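Local coordinates for protein multicopper oxidase (Arthrobacter sp. FB24, PDB 3GDC) that probably couples the one-electron oxidation of phenolic or similar substrates to the reduction of dioxygen to water at its copper centres, as in laccases, at residues L209-V212 against I218-F221. Numbering follows the deposited sequence.
Sequences LINV and INSF
Asn211 and Asn219 meet through their side-chain amides in the core of a cupredoxin-like beta sandwich. Strand 205-211 lies in one sheet and strand 218-223 in the other, so side chains, not backbone bonds, join them here. Asn219 ND2 donates to Asn211 OD1 over 3.2 Å. The bond is moderately straight, with an N-H...O angle of 154°. The acceptor lies close to the amide plane of Asn219, but the donor sits above the carbonyl plane of Asn211, not on a lone pair. The two amide planes are turned 75° apart. Asn211 CG is anti to its own backbone nitrogen (chi1 -173°), which carries the amide across to Asn219. There Asn211 ND2 packs on Asn219 CB at 3.6 Å. Asn211 OD1 also accepts from the backbone N of Leu213, so two donors grip it. Asn219 OD1 turns back to its own strand and accepts from Ser220 N at 2.9 Å. A leucine in place of Asn211 would probably leave Asn219 ND2 and the backbone N of Leu213 without their shared acceptor, inside a buried contact.

Further along, the contact is apolar. Leu209 CD2 touches Phe221 CB at 3.7 Å, while Leu209 CD1 approaches Phe221 CD1 obliquely at 3.8 Å. Leu256 of strand 253-258 packs against both residues. The Phe221 side chain is about 10 Å from a bound copper ion. The contact thus pairs a greasy patch with a buried amide bridge, whose directional bonds fix how both asparagine amides are turned.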
loop_
_atom_site.group_PDB
_atom_site.type_symbol
_atom_site.label_atom_id
_atom_site.label_comp_id
_atom_site.label_asym_id
_atom_site.label_seq_id
_atom_site.Cartn_x
_atom_site.Cartn_y
_atom_site.Cartn_z
ATOM N N LEU A 209 -6.056 -14.397 4.000
ATOM C CA LEU A 209 -6.550 -13.076 4.430
ATOM C C LEU A 209 -7.015 -12.272 3.241
ATOM O O LEU A 209 -6.230 -12.025 2.325
ATOM C CB LEU A 209 -5.432 -12.303 5.145
ATOM C CG LEU A 209 -5.817 -10.903 5.636
ATOM C CD1 LEU A 209 -6.725 -11.025 6.838
ATOM C CD2 LEU A 209 -4.543 -10.143 5.990
ATOM N N ILE A 210 -8.276 -11.852 3.272
ATOM C CA ILE A 210 -8.903 -11.182 2.140
ATOM C C ILE A 210 -9.503 -9.865 2.577
ATOM O O ILE A 210 -10.276 -9.827 3.531
ATOM C CB ILE A 210 -10.038 -12.049 1.550
ATOM C CG1 ILE A 210 -9.481 -13.399 1.118
ATOM C CG2 ILE A 210 -10.740 -11.326 0.401
ATOM C CD1 ILE A 210 -10.510 -14.504 1.095
ATOM N N ASN A 211 -9.184 -8.800 1.840
ATOM C CA ASN A 211 -9.751 -7.501 2.144
ATOM C C ASN A 211 -10.907 -7.140 1.219
ATOM O O ASN A 211 -10.698 -6.972 0.009
ATOM C CB ASN A 211 -8.684 -6.399 2.086
ATOM C CG ASN A 211 -9.233 -5.068 2.563
ATOM O OD1 ASN A 211 -10.072 -5.039 3.473
ATOM N ND2 ASN A 211 -8.792 -3.968 1.949
ATOM N N VAL A 212 -12.111 -6.994 1.787
ATOM C CA VAL A 212 -13.258 -6.483 1.016
ATOM C C VAL A 212 -13.741 -5.096 1.477
ATOM O O VAL A 212 -14.763 -4.603 1.017
ATOM C CB VAL A 212 -14.437 -7.469 0.984
ATOM C CG1 VAL A 212 -13.993 -8.810 0.440
ATOM C CG2 VAL A 212 -15.049 -7.628 2.386
ATOM N N ILE A 218 -7.530 1.534 2.321
ATOM C CA ILE A 218 -6.575 0.485 2.682
ATOM C C ILE A 218 -6.885 -0.130 4.043
ATOM O O ILE A 218 -7.383 0.544 4.954
ATOM C CB ILE A 218 -5.093 0.980 2.580
ATOM C CG1 ILE A 218 -4.099 -0.195 2.594
ATOM C CG2 ILE A 218 -4.770 1.999 3.679
ATOM C CD1 ILE A 218 -2.789 0.074 1.853
ATOM N N ASN A 219 -6.614 -1.425 4.150
ATOM C CA ASN A 219 -6.763 -2.137 5.410
ATOM C C ASN A 219 -5.405 -2.707 5.779
ATOM O O ASN A 219 -4.501 -2.752 4.943
ATOM C CB ASN A 219 -7.825 -3.240 5.298
ATOM C CG ASN A 219 -8.546 -3.504 6.618
ATOM O OD1 ASN A 219 -8.014 -3.232 7.708
ATOM N ND2 ASN A 219 -9.769 -4.034 6.523
ATOM N N SER A 220 -5.230 -3.098 7.038
ATOM C CA SER A 220 -3.995 -3.753 7.431
ATOM C C SER A 220 -4.256 -4.854 8.449
ATOM O O SER A 220 -5.396 -5.053 8.897
ATOM C CB SER A 220 -2.959 -2.740 7.942
ATOM O OG SER A 220 -3.402 -2.105 9.124
ATOM N N PHE A 221 -3.194 -5.578 8.779
ATOM C CA PHE A 221 -3.251 -6.753 9.645
ATOM C C PHE A 221 -1.954 -6.831 10.408
ATOM O O PHE A 221 -0.880 -6.864 9.801
ATOM C CB PHE A 221 -3.413 -8.029 8.799
ATOM C CG PHE A 221 -3.437 -9.306 9.599
ATOM C CD1 PHE A 221 -4.641 -9.956 9.862
ATOM C CD2 PHE A 221 -2.249 -9.882 10.060
ATOM C CE1 PHE A 221 -4.667 -11.154 10.596
ATOM C CE2 PHE A 221 -2.270 -11.069 10.804
ATOM C CZ PHE A 221 -3.475 -11.704 11.066
#